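Local coordinates for putative NADH-flavin reductase (Lactobacillus casei ATCC 334, PDB 3H2S), which binds NADPH in a Rossmann-type fold and is probably an NAD(P)H-dependent oxidoreductase, perhaps a flavin reductase, at residues V17-R22 with A195-L200; S106-M111 with R207-V212; P117-F122 with Y137-Y142; Q143-Q146 with N152-G155. All coordinates share one frame; numbering follows the deposited sequence.

Interaction 1 of 4, residues V17-R22 with A195-L200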
# COMPACT_ATOMS: atom_id res chain seq x y z
N VAL A 17 -5.75 10.47 -22.63
CA VAL A 17 -5.28 9.80 -23.84
C VAL A 17 -5.28 10.76 -25.03
O VAL A 17 -4.27 10.88 -25.73
CB VAL A 17 -6.12 8.54 -24.18
CG1 VAL A 17 -5.78 8.02 -25.60
CG2 VAL A 17 -5.87 7.45 -23.15
N ALA A 18 -6.34 11.55 -25.15
CA ALA A 18 -6.46 12.50 -26.25
C ALA A 18 -5.39 13.60 -26.17
O ALA A 18 -4.74 13.93 -27.17
CB ALA A 18 -7.87 13.13 -26.27
N GLU A 19 -5.19 14.14 -24.97
CA GLU A 19 -4.22 15.20 -24.78
C GLU A 19 -2.81 14.66 -25.02
O GLU A 19 -1.97 15.34 -25.60
CB GLU A 19 -4.32 15.80 -23.37
CG GLU A 19 -3.33 16.96 -23.12
CD GLU A 19 -3.58 18.16 -24.03
OE1 GLU A 19 -4.70 18.26 -24.58
OE2 GLU A 19 -2.66 19.00 -24.20
N ALA A 20 -2.55 13.44 -24.55
CA ALA A 20 -1.28 12.78 -24.81
C ALA A 20 -0.99 12.65 -26.30
O ALA A 20 0.14 12.89 -26.74
CB ALA A 20 -1.24 11.42 -24.14
N ARG A 21 -1.99 12.22 -27.07
CA ARG A 21 -1.84 12.05 -28.51
C ARG A 21 -1.66 13.39 -29.19
O ARG A 21 -0.88 13.50 -30.15
CB ARG A 21 -3.03 11.31 -29.11
CG ARG A 21 -3.08 9.85 -28.72
CD ARG A 21 -4.38 9.20 -29.18
NE ARG A 21 -4.27 8.70 -30.55
CZ ARG A 21 -5.21 8.82 -31.47
NH1 ARG A 21 -6.35 9.44 -31.18
NH2 ARG A 21 -5.03 8.28 -32.67
N ARG A 22 -2.40 14.39 -28.73
CA ARG A 22 -2.25 15.74 -29.29
C ARG A 22 -0.80 16.20 -29.14
O ARG A 22 -0.23 16.83 -30.04
CB ARG A 22 -3.19 16.74 -28.60
CG ARG A 22 -3.14 18.14 -29.22
CD ARG A 22 -4.23 19.05 -28.64
NE ARG A 22 -3.83 19.66 -27.38
CZ ARG A 22 -2.83 20.53 -27.23
NH1 ARG A 22 -2.02 20.81 -28.25
NH2 ARG A 22 -2.55 21.03 -26.04
N ALA A 195 -3.30 19.70 -17.22
CA ALA A 195 -2.47 19.74 -16.01
C ALA A 195 -1.59 18.50 -15.87
O ALA A 195 -0.44 18.58 -15.47
CB ALA A 195 -3.37 19.92 -14.76
N ILE A 196 -2.17 17.33 -16.14
CA ILE A 196 -1.43 16.10 -16.10
C ILE A 196 -0.29 16.05 -17.11
O ILE A 196 0.85 15.76 -16.75
CB ILE A 196 -2.37 14.89 -16.26
CG1 ILE A 196 -3.26 14.78 -15.00
CG2 ILE A 196 -1.56 13.61 -16.49
CD1 ILE A 196 -4.36 13.72 -15.08
N LEU A 197 -0.59 16.39 -18.37
CA LEU A 197 0.41 16.37 -19.41
C LEU A 197 1.45 17.46 -19.19
O LEU A 197 2.61 17.25 -19.49
CB LEU A 197 -0.22 16.50 -20.81
CG LEU A 197 -0.49 15.16 -21.51
CD1 LEU A 197 0.80 14.36 -21.69
CD2 LEU A 197 -1.53 14.35 -20.75
N ASP A 198 1.03 18.58 -18.60
CA ASP A 198 1.98 19.63 -18.24
C ASP A 198 3.03 19.09 -17.28
O ASP A 198 4.21 19.38 -17.41
CB ASP A 198 1.27 20.84 -17.62
CG ASP A 198 0.69 21.77 -18.67
OD1 ASP A 198 0.91 21.53 -19.88
OD2 ASP A 198 0.02 22.75 -18.29
N GLN A 199 2.57 18.37 -16.26
CA GLN A 199 3.49 17.78 -15.27
C GLN A 199 4.38 16.72 -15.90
O GLN A 199 5.55 16.62 -15.57
CB GLN A 199 2.71 17.19 -14.10
CG GLN A 199 2.15 18.23 -13.15
CD GLN A 199 3.24 19.03 -12.44
OE1 GLN A 199 4.31 18.51 -12.15
NE2 GLN A 199 3.00 20.31 -12.24
N LEU A 200 3.81 15.87 -16.76
CA LEU A 200 4.60 14.84 -17.43
C LEU A 200 5.73 15.46 -18.27
O LEU A 200 6.86 14.96 -18.28
CB LEU A 200 3.70 13.99 -18.32
CG LEU A 200 3.34 12.58 -17.87
CD1 LEU A 200 3.51 12.37 -16.38
CD2 LEU A 200 1.97 12.15 -18.37

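Interaction 2 of 4, residues S106-M111 with R207-V212. With NDP (NADPH dihydro-nicotinamide-adenine-dinucleotide phosphate), chain C.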
# COMPACT_ATOMS: atom_id res chain seq x y z
N SER A 106 -10.92 15.38 -3.75
CA SER A 106 -11.06 16.71 -3.20
C SER A 106 -11.05 16.68 -1.66
O SER A 106 -10.70 17.65 -1.01
CB SER A 106 -12.37 17.32 -3.72
OG SER A 106 -12.20 18.69 -4.01
N ALA A 107 -11.42 15.54 -1.08
CA ALA A 107 -11.62 15.46 0.37
C ALA A 107 -10.32 15.49 1.18
O ALA A 107 -10.34 15.70 2.39
CB ALA A 107 -12.43 14.21 0.72
N SER A 108 -9.19 15.32 0.50
CA SER A 108 -7.89 15.42 1.15
C SER A 108 -7.34 16.84 1.11
O SER A 108 -6.23 17.11 1.58
CB SER A 108 -6.89 14.42 0.54
OG SER A 108 -6.58 14.74 -0.81
N LEU A 109 -8.09 17.74 0.46
CA LEU A 109 -7.75 19.16 0.45
C LEU A 109 -8.33 19.87 1.68
O LEU A 109 -9.36 19.45 2.22
CB LEU A 109 -8.31 19.83 -0.80
CG LEU A 109 -7.80 19.38 -2.16
CD1 LEU A 109 -8.70 19.97 -3.25
CD2 LEU A 109 -6.34 19.77 -2.34
N ALA A 110 -7.68 20.96 2.08
CA ALA A 110 -8.26 21.86 3.08
C ALA A 110 -9.39 22.69 2.47
O ALA A 110 -9.27 23.22 1.35
CB ALA A 110 -7.20 22.77 3.67
N MSE A 111 -10.43 22.93 3.26
CA MSE A 111 -11.33 24.05 3.00
C MSE A 111 -10.57 25.37 3.05
O MSE A 111 -9.56 25.50 3.74
CB MSE A 111 -12.48 24.07 4.03
CG MSE A 111 -13.43 22.89 3.91
SE MSE A 111 -14.50 22.92 2.26
CE MSE A 111 -16.06 21.92 2.93
N ARG A 207 6.69 14.20 -6.00
CA ARG A 207 6.57 13.91 -4.57
C ARG A 207 5.83 15.02 -3.84
O ARG A 207 6.05 15.28 -2.66
CB ARG A 207 7.96 13.66 -3.94
CG ARG A 207 8.62 12.34 -4.35
CD ARG A 207 10.14 12.40 -4.12
NE ARG A 207 10.85 11.52 -5.04
CZ ARG A 207 11.74 11.93 -5.93
NH1 ARG A 207 12.14 13.20 -5.95
NH2 ARG A 207 12.31 11.05 -6.74
N ASP A 208 4.90 15.64 -4.55
CA ASP A 208 4.06 16.68 -3.97
C ASP A 208 2.65 16.49 -4.52
O ASP A 208 2.43 15.71 -5.45
CB ASP A 208 4.60 18.06 -4.35
CG ASP A 208 4.20 19.15 -3.37
OD1 ASP A 208 3.32 18.90 -2.51
OD2 ASP A 208 4.70 20.28 -3.52
N ARG A 209 1.70 17.19 -3.92
CA ARG A 209 0.33 17.20 -4.42
C ARG A 209 -0.04 18.62 -4.81
O ARG A 209 0.25 19.56 -4.08
CB ARG A 209 -0.62 16.69 -3.34
CG ARG A 209 -2.06 16.55 -3.83
CD ARG A 209 -2.89 17.78 -3.56
NE ARG A 209 -3.01 18.05 -2.13
CZ ARG A 209 -3.92 17.48 -1.35
NH1 ARG A 209 -4.84 16.67 -1.87
NH2 ARG A 209 -3.92 17.73 -0.03
N ILE A 210 -0.62 18.78 -5.99
CA ILE A 210 -1.25 20.03 -6.37
C ILE A 210 -2.76 19.87 -6.59
O ILE A 210 -3.26 18.76 -6.64
CB ILE A 210 -0.58 20.64 -7.62
CG1 ILE A 210 -0.63 19.65 -8.79
CG2 ILE A 210 0.87 21.07 -7.28
CD1 ILE A 210 -0.27 20.28 -10.15
N VAL A 211 -3.48 20.99 -6.61
CA VAL A 211 -4.91 20.97 -6.91
C VAL A 211 -5.10 21.88 -8.11
O VAL A 211 -4.41 22.90 -8.23
CB VAL A 211 -5.75 21.50 -5.74
CG1 VAL A 211 -5.23 22.86 -5.26
CG2 VAL A 211 -7.23 21.59 -6.11
N VAL A 212 -6.07 21.57 -8.96
CA VAL A 212 -6.31 22.41 -10.14
C VAL A 212 -7.77 22.78 -10.31
O VAL A 212 -8.65 21.98 -9.99
CB VAL A 212 -5.77 21.74 -11.43
CG1 VAL A 212 -4.25 21.73 -11.41
CG2 VAL A 212 -6.30 20.33 -11.58
PA NDP C . -14.52 6.89 -14.41
O1A NDP C . -15.68 6.43 -13.49
O2A NDP C . -14.86 7.57 -15.69
O5B NDP C . -13.89 5.34 -14.66
C5B NDP C . -12.47 5.36 -14.36
C4B NDP C . -11.77 4.08 -14.97
O4B NDP C . -11.78 3.07 -13.99
C3B NDP C . -12.56 3.47 -16.18
O3B NDP C . -11.64 3.38 -17.22
C2B NDP C . -12.97 2.05 -15.64
O2B NDP C . -13.06 1.02 -16.56
C1B NDP C . -11.80 1.83 -14.63
N9A NDP C . -12.17 0.82 -13.62
C8A NDP C . -13.18 1.01 -12.64
N7A NDP C . -13.30 -0.03 -11.81
C5A NDP C . -12.30 -0.94 -12.25
C6A NDP C . -11.94 -2.19 -11.74
N6A NDP C . -12.65 -2.70 -10.69
N1A NDP C . -11.11 -3.00 -12.49
C2A NDP C . -10.45 -2.39 -13.52
N3A NDP C . -10.56 -1.11 -13.98
C4A NDP C . -11.58 -0.42 -13.36
O3 NDP C . -13.85 7.93 -13.43
PN NDP C . -13.41 9.49 -13.40
O1N NDP C . -12.63 9.80 -14.69
O2N NDP C . -14.71 10.22 -13.31
O5D NDP C . -12.39 9.80 -12.16
C5D NDP C . -10.97 9.72 -12.30
C4D NDP C . -10.35 10.11 -10.95
O4D NDP C . -10.97 11.34 -10.59
C3D NDP C . -10.54 9.13 -9.75
O3D NDP C . -9.44 9.16 -8.93
C2D NDP C . -11.83 9.73 -9.08
O2D NDP C . -11.87 9.45 -7.70
C1D NDP C . -11.49 11.25 -9.29
N1N NDP C . -12.65 12.10 -9.02
C2N NDP C . -12.55 12.97 -7.85
C3N NDP C . -13.86 13.66 -7.46
C7N NDP C . -13.56 14.89 -6.62
O7N NDP C . -12.69 14.84 -5.76
N7N NDP C . -14.40 15.99 -6.72
C4N NDP C . -14.93 13.88 -8.51
C5N NDP C . -15.08 12.74 -9.49
C6N NDP C . -13.87 11.89 -9.79
P2B NDP C . -14.37 0.89 -17.52
O1X NDP C . -14.35 2.06 -18.57
O2X NDP C . -14.14 -0.39 -18.40
O3X NDP C . -15.65 0.88 -16.75

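Interaction 3 of 4, residues P117-F122 with Y137-Y142. With NDP (NADPH dihydro-nicotinamide-adenine-dinucleotide phosphate), chain C.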
# COMPACT_ATOMS: atom_id res chain seq x y z
N PRO A 117 -6.65 18.48 5.97
CA PRO A 117 -7.61 17.86 5.06
C PRO A 117 -9.03 17.88 5.60
O PRO A 117 -9.26 17.59 6.78
CB PRO A 117 -7.10 16.42 4.94
CG PRO A 117 -5.65 16.47 5.33
CD PRO A 117 -5.54 17.58 6.34
N MSE A 118 -9.99 18.26 4.75
CA MSE A 118 -11.35 18.53 5.22
C MSE A 118 -12.04 17.27 5.70
O MSE A 118 -12.94 17.34 6.55
CB MSE A 118 -12.18 19.18 4.11
CG MSE A 118 -12.44 18.27 2.90
SE MSE A 118 -13.55 19.14 1.54
CE MSE A 118 -12.17 20.28 0.71
N ILE A 119 -11.65 16.11 5.16
CA ILE A 119 -12.23 14.83 5.57
C ILE A 119 -12.11 14.60 7.07
O ILE A 119 -12.94 13.93 7.67
CB ILE A 119 -11.59 13.63 4.81
CG1 ILE A 119 -12.40 12.34 5.02
CG2 ILE A 119 -10.14 13.42 5.24
CD1 ILE A 119 -11.95 11.19 4.12
N LEU A 120 -11.09 15.18 7.68
CA LEU A 120 -10.88 15.02 9.12
C LEU A 120 -12.00 15.67 9.93
O LEU A 120 -12.26 15.28 11.07
CB LEU A 120 -9.53 15.60 9.54
CG LEU A 120 -8.32 14.97 8.84
CD1 LEU A 120 -7.05 15.62 9.32
CD2 LEU A 120 -8.28 13.47 9.11
N ASP A 121 -12.68 16.64 9.34
CA ASP A 121 -13.74 17.37 10.04
C ASP A 121 -15.14 16.90 9.67
O ASP A 121 -16.13 17.43 10.18
CB ASP A 121 -13.61 18.87 9.76
CG ASP A 121 -12.33 19.46 10.33
OD1 ASP A 121 -11.96 19.08 11.46
OD2 ASP A 121 -11.70 20.28 9.65
N PHE A 122 -15.24 15.93 8.76
CA PHE A 122 -16.54 15.38 8.39
C PHE A 122 -17.26 14.81 9.61
O PHE A 122 -16.63 14.18 10.47
CB PHE A 122 -16.39 14.30 7.31
CG PHE A 122 -16.06 14.83 5.94
CD1 PHE A 122 -15.89 16.19 5.73
CD2 PHE A 122 -15.93 13.97 4.86
CE1 PHE A 122 -15.52 16.68 4.48
CE2 PHE A 122 -15.59 14.45 3.60
CZ PHE A 122 -15.41 15.81 3.40
N TYR A 137 -10.73 6.21 1.13
CA TYR A 137 -9.60 5.46 0.59
C TYR A 137 -8.69 6.27 -0.33
O TYR A 137 -7.49 6.01 -0.40
CB TYR A 137 -10.06 4.17 -0.07
CG TYR A 137 -10.24 3.06 0.94
CD1 TYR A 137 -11.52 2.62 1.31
CD2 TYR A 137 -9.14 2.41 1.46
CE1 TYR A 137 -11.68 1.57 2.21
CE2 TYR A 137 -9.29 1.34 2.33
CZ TYR A 137 -10.56 0.92 2.70
OH TYR A 137 -10.67 -0.15 3.54
N GLN A 138 -9.23 7.32 -0.95
CA GLN A 138 -8.39 8.26 -1.70
C GLN A 138 -7.59 9.17 -0.79
O GLN A 138 -6.48 9.60 -1.14
CB GLN A 138 -9.20 9.09 -2.69
CG GLN A 138 -9.61 8.30 -3.89
CD GLN A 138 -9.54 9.11 -5.16
OE1 GLN A 138 -10.44 9.89 -5.45
NE2 GLN A 138 -8.49 8.89 -5.95
N TYR A 139 -8.16 9.51 0.37
CA TYR A 139 -7.39 10.19 1.39
C TYR A 139 -6.21 9.30 1.83
O TYR A 139 -5.08 9.74 1.89
CB TYR A 139 -8.30 10.51 2.58
CG TYR A 139 -7.55 11.02 3.79
CD1 TYR A 139 -6.85 12.22 3.73
CD2 TYR A 139 -7.44 10.26 4.94
CE1 TYR A 139 -6.11 12.67 4.83
CE2 TYR A 139 -6.76 10.73 6.06
CZ TYR A 139 -6.12 11.94 6.00
OH TYR A 139 -5.40 12.40 7.09
N TYR A 140 -6.49 8.02 2.11
CA TYR A 140 -5.43 7.05 2.41
C TYR A 140 -4.43 6.89 1.26
O TYR A 140 -3.22 6.75 1.49
CB TYR A 140 -6.04 5.70 2.77
CG TYR A 140 -6.82 5.67 4.10
CD1 TYR A 140 -6.49 6.52 5.15
CD2 TYR A 140 -7.81 4.73 4.30
CE1 TYR A 140 -7.16 6.44 6.37
CE2 TYR A 140 -8.50 4.65 5.50
CZ TYR A 140 -8.16 5.50 6.54
OH TYR A 140 -8.84 5.41 7.74
N GLU A 141 -4.92 6.86 0.02
CA GLU A 141 -4.05 6.79 -1.16
C GLU A 141 -3.06 7.95 -1.18
O GLU A 141 -1.85 7.76 -1.36
CB GLU A 141 -4.89 6.78 -2.45
CG GLU A 141 -4.07 6.87 -3.73
CD GLU A 141 -4.94 7.02 -4.97
OE1 GLU A 141 -6.17 7.29 -4.85
OE2 GLU A 141 -4.36 6.94 -6.08
N TYR A 142 -3.56 9.14 -0.87
CA TYR A 142 -2.73 10.33 -0.75
C TYR A 142 -1.68 10.19 0.38
O TYR A 142 -0.53 10.56 0.22
CB TYR A 142 -3.62 11.54 -0.48
CG TYR A 142 -2.90 12.74 0.04
CD1 TYR A 142 -3.25 13.30 1.26
CD2 TYR A 142 -1.93 13.37 -0.72
CE1 TYR A 142 -2.63 14.45 1.73
CE2 TYR A 142 -1.33 14.55 -0.28
CZ TYR A 142 -1.69 15.08 0.94
OH TYR A 142 -1.09 16.23 1.41
PA NDP C . -14.52 6.89 -14.41
O1A NDP C . -15.68 6.43 -13.49
O2A NDP C . -14.86 7.57 -15.69
O5B NDP C . -13.89 5.34 -14.66
C5B NDP C . -12.47 5.36 -14.36
C4B NDP C . -11.77 4.08 -14.97
O4B NDP C . -11.78 3.07 -13.99
C3B NDP C . -12.56 3.47 -16.18
O3B NDP C . -11.64 3.38 -17.22
C2B NDP C . -12.97 2.05 -15.64
O2B NDP C . -13.06 1.02 -16.56
C1B NDP C . -11.80 1.83 -14.63
N9A NDP C . -12.17 0.82 -13.62
C8A NDP C . -13.18 1.01 -12.64
N7A NDP C . -13.30 -0.03 -11.81
C5A NDP C . -12.30 -0.94 -12.25
C6A NDP C . -11.94 -2.19 -11.74
N6A NDP C . -12.65 -2.70 -10.69
N1A NDP C . -11.11 -3.00 -12.49
C2A NDP C . -10.45 -2.39 -13.52
N3A NDP C . -10.56 -1.11 -13.98
C4A NDP C . -11.58 -0.42 -13.36
O3 NDP C . -13.85 7.93 -13.43
PN NDP C . -13.41 9.49 -13.40
O1N NDP C . -12.63 9.80 -14.69
O2N NDP C . -14.71 10.22 -13.31
O5D NDP C . -12.39 9.80 -12.16
C5D NDP C . -10.97 9.72 -12.30
C4D NDP C . -10.35 10.11 -10.95
O4D NDP C . -10.97 11.34 -10.59
C3D NDP C . -10.54 9.13 -9.75
O3D NDP C . -9.44 9.16 -8.93
C2D NDP C . -11.83 9.73 -9.08
O2D NDP C . -11.87 9.45 -7.70
C1D NDP C . -11.49 11.25 -9.29
N1N NDP C . -12.65 12.10 -9.02
C2N NDP C . -12.55 12.97 -7.85
C3N NDP C . -13.86 13.66 -7.46
C7N NDP C . -13.56 14.89 -6.62
O7N NDP C . -12.69 14.84 -5.76
N7N NDP C . -14.40 15.99 -6.72
C4N NDP C . -14.93 13.88 -8.51
C5N NDP C . -15.08 12.74 -9.49
C6N NDP C . -13.87 11.89 -9.79
P2B NDP C . -14.37 0.89 -17.52
O1X NDP C . -14.35 2.06 -18.57
O2X NDP C . -14.14 -0.39 -18.40
O3X NDP C . -15.65 0.88 -16.75

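Interaction 4 of 4, residues Q143-Q146 with N152-G155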
# COMPACT_ATOMS: atom_id res chain seq x y z
N GLN A 143 -2.10 9.64 1.51
CA GLN A 143 -1.17 9.46 2.62
C GLN A 143 -0.15 8.37 2.29
O GLN A 143 1.02 8.47 2.68
CB GLN A 143 -1.92 9.09 3.89
CG GLN A 143 -2.79 10.21 4.45
CD GLN A 143 -3.34 9.85 5.81
OE1 GLN A 143 -3.15 10.59 6.77
NE2 GLN A 143 -3.87 8.64 5.93
N PHE A 144 -0.60 7.32 1.62
CA PHE A 144 0.30 6.23 1.20
C PHE A 144 1.40 6.75 0.28
O PHE A 144 2.56 6.37 0.40
CB PHE A 144 -0.46 5.12 0.49
CG PHE A 144 0.43 4.19 -0.27
CD1 PHE A 144 1.15 3.21 0.40
CD2 PHE A 144 0.58 4.30 -1.65
CE1 PHE A 144 2.04 2.38 -0.29
CE2 PHE A 144 1.41 3.43 -2.35
CZ PHE A 144 2.16 2.49 -1.67
N LEU A 145 1.03 7.58 -0.68
CA LEU A 145 2.02 8.10 -1.63
C LEU A 145 3.19 8.79 -0.91
O LEU A 145 4.35 8.58 -1.26
CB LEU A 145 1.36 9.05 -2.63
CG LEU A 145 0.41 8.44 -3.67
CD1 LEU A 145 -0.22 9.54 -4.51
CD2 LEU A 145 1.07 7.40 -4.56
N GLN A 146 2.88 9.52 0.16
CA GLN A 146 3.89 10.27 0.90
C GLN A 146 4.87 9.38 1.65
O GLN A 146 5.89 9.86 2.14
CB GLN A 146 3.23 11.25 1.86
CG GLN A 146 2.44 12.34 1.15
CD GLN A 146 1.64 13.17 2.11
OE1 GLN A 146 0.43 12.96 2.27
NE2 GLN A 146 2.32 14.03 2.84
N ASN A 152 9.08 8.48 -8.32
CA ASN A 152 8.72 9.76 -8.95
C ASN A 152 7.20 9.93 -9.12
O ASN A 152 6.69 9.97 -10.25
CB ASN A 152 9.44 9.96 -10.29
CG ASN A 152 10.93 10.19 -10.11
OD1 ASN A 152 11.37 10.79 -9.12
ND2 ASN A 152 11.72 9.72 -11.07
N TRP A 153 6.49 9.96 -8.00
CA TRP A 153 5.04 10.11 -8.05
C TRP A 153 4.64 11.57 -7.99
O TRP A 153 5.43 12.42 -7.58
CB TRP A 153 4.36 9.31 -6.94
CG TRP A 153 4.74 9.73 -5.55
CD1 TRP A 153 5.71 9.17 -4.76
CD2 TRP A 153 4.20 10.83 -4.80
NE1 TRP A 153 5.77 9.82 -3.56
CE2 TRP A 153 4.84 10.83 -3.55
CE3 TRP A 153 3.15 11.73 -5.02
CZ2 TRP A 153 4.53 11.76 -2.56
CZ3 TRP A 153 2.84 12.64 -4.03
CH2 TRP A 153 3.51 12.64 -2.81
N ILE A 154 3.47 11.88 -8.54
CA ILE A 154 2.91 13.21 -8.50
C ILE A 154 1.41 13.08 -8.21
O ILE A 154 0.72 12.26 -8.83
CB ILE A 154 3.09 13.95 -9.84
CG1 ILE A 154 4.57 14.14 -10.18
CG2 ILE A 154 2.39 15.32 -9.81
CD1 ILE A 154 4.80 14.50 -11.65
N GLY A 155 0.92 13.80 -7.21
CA GLY A 155 -0.51 13.79 -6.91
C GLY A 155 -1.21 15.04 -7.42
O GLY A 155 -0.69 16.16 -7.30

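Interaction 1 of 4, residues V17-R22 with A195-L200
L197 reaches from the helix containing 195-200 into the side of the helix containing 17-22, where its branched end meets E19 and A20. The tight part is small, buried and apolar. E19 CG lies 3.7 Å from L197 CG, the two side chains running antiparallel past one another. One methyl, L197 CD2, rests 4.0 Å from A20 N, against the backbone of the helix, while the other, CD1, comes within 4.3 Å of A20 CB. With CG anti to the backbone N (chi1 -179°), E19 lays its methylene part along the leucine, and the bend that follows at chi2 (63°) turns the carboxylate away from the leucine toward R22 and R23. No hydrogen bond joins the two segments.

The outer rim is polar and closer to solvent, with R22 exposed and D198 partly so. E19 turns back to R22 on its own helix, with R22 NE donating to OE1 over 3.2 Å. The closer R22 NH2 to E19 OE2 pair, at 2.7 Å, makes a salt bridge but a poorly angled, weak hydrogen bond. Here the segments are joined indirectly, through R23, which pairs with both E19 OE2 and D198 OD1. It probably offsets the like charges of E19 and D198, whose OE2 and OD1 stay 6.1 Å apart. On the sheet side of the apolar patch, A20, L197 and L200 all touch I3 of strand 2-6. This is the packing of a Rossmann fold, in which two helices lie side by side over one face of the central, mostly parallel sheet.

Interaction 2 of 4, residues S106-M111 with R207-V212
R209 grips S108 end-on, each terminal nitrogen of the guanidinium taking a different oxygen. R209 NH2 donates to S108 O over 2.9 Å, fairly straight at 159°, from above the carbonyl plane. R209 NH1 donates to the hydroxyl S108 OG over 2.8 Å, and both oxygens lie close to the guanidinium plane. The serine can offer the two together because its OG stands between the backbone N and the carbonyl carbon (chi1 67°). Over one face of the guanidinium sits L109, whose CD2 is 3.5 Å from R209 CZ. Its other methyl, L109 CD1, packs 3.6 Å from V211 CG2, so one leucine packs on R209 and V211 alike, the two side chains of 209-212 that face the loop.

Further out, the arginine, bent at chi2 and chi3, is held by several other groups. R209 NE forms a salt bridge with D175, NH1 has a second partner in S157 OG, and the ring of Y142 makes a cation-pi contact. The loop is steadied in turn by backbone bonds of A107 and L109 to I119 and M118, and by those of A110 to D175 and L177. At the start of the same loop segment, S106 N donates to the carboxamide oxygen O7N of NADPH over 2.7 Å.

The chemistry is that of a buried cation with every guanidinium nitrogen engaged. The carboxylate of D175 would balance its charge, which probably stays on the arginine, and the serine held by R209 lies two residues after S106, whose backbone N-H binds the nicotinamide carboxamide.

Interaction 3 of 4, residues P117-F122 with Y137-Y142
The ring of Y139 turns one face to I119 and meets P117 and L120 at slants. I119 CG2 stands over that face, 3.9 Å from the ring centroid and only 14° off the normal, a CH-pi contact set slightly toward the CG-CD1 rim. The isoleucine's other branch runs past the root of the ring, with I119 CD1 4.0 Å from Y139 CB. P117 comes in obliquely, its CG 3.9 Å from Y139 CE1. L120 crosses the tyrosine at about a right angle and brings CD2 to 3.7 Å from Y139 OH. What presents the ring to all three is its first torsion: CG is anti to the backbone N (chi1 171°), directing the tyrosine out from the helix toward the short 3-10 segment 118-121.

Q138, just before Y139, serves the cofactor instead. Q138 OE1 accepts from the ribose hydroxyl O2D of NADPH over 2.7 Å, and NE2 donates to the neighbouring O3D. The same NE2 also donates to E141 OE1 over 3.0 Å, nearly in the amide plane, which fixes how the amide is flipped. Y137 and Y140, meanwhile, pack on M147 of the second subunit.

Y139 thus packs the loop before helix 132-145 onto that helix, whose neighbouring Q138 binds the nicotinamide ribose in a Rossmann-type NADPH site.

Interaction 4 of 4, residues Q143-Q146 with N152-G155
The indole of W153 carries L145 on one face and has the backbone N of G155 at its edge, in plane with the ring. L145 CB sits almost squarely above the six-membered ring, 3.8 Å from its centroid and 5° off the normal, a clear CH-pi contact. L145 CD1 continues past the rim, 4.1 Å from W153 CE3. Q146 approaches at a slant, its CA 3.8 Å from W153 CZ2, and its CG reaches the far corner at CH2. W153 has its CG between the backbone N and the carbonyl carbon (chi1 61°), which swings the indole off the strand and against L145 and Q146.

L145 O lies 3.0 Å from W153 NE1, but at an angle too poor for a hydrogen bond. The indole N-H goes instead to N148 O, in the connection between 143-146 and 152-155, so this buried donor is satisfied.

Around the contact, L145 also packs on V90 of helix 80-91 and on F102 of strand 99-103, and W153 touches F102 too. F144 lies against helix 80-91 and meets L83 of the second subunit. In strand 153-158, flanked in the sheet by 99-103 and 209-214, I154 points away from the helix segment and its side chain packs on V101, while W153 is the residue of 152-155 that carries the contact with 143-146.

How the interactions relate
From the N terminus, helix 11-22 opens interaction 1, which closes only at helix 189-201 after 172 intervening residues. Inside that span, the loop after strand 99-103 opens interaction 2, closed by strand 209-214 beyond the end of interaction 1, so the two cross. Interactions 3 and 4 fall within both loops and follow one another: 117-122 closes on helix 132-145, and residues 143-146 then close on strand 153-158. Backbone bonds join interactions 2 and 3 through the 106-111 and 117-122 loops, and interactions 2 and 4 through neighbouring strands. Interaction 1 touches both 2 and 4 through Q199, and 2 also through A195 on V212, linking helix 189-201 to strands 209-214 and 153-158.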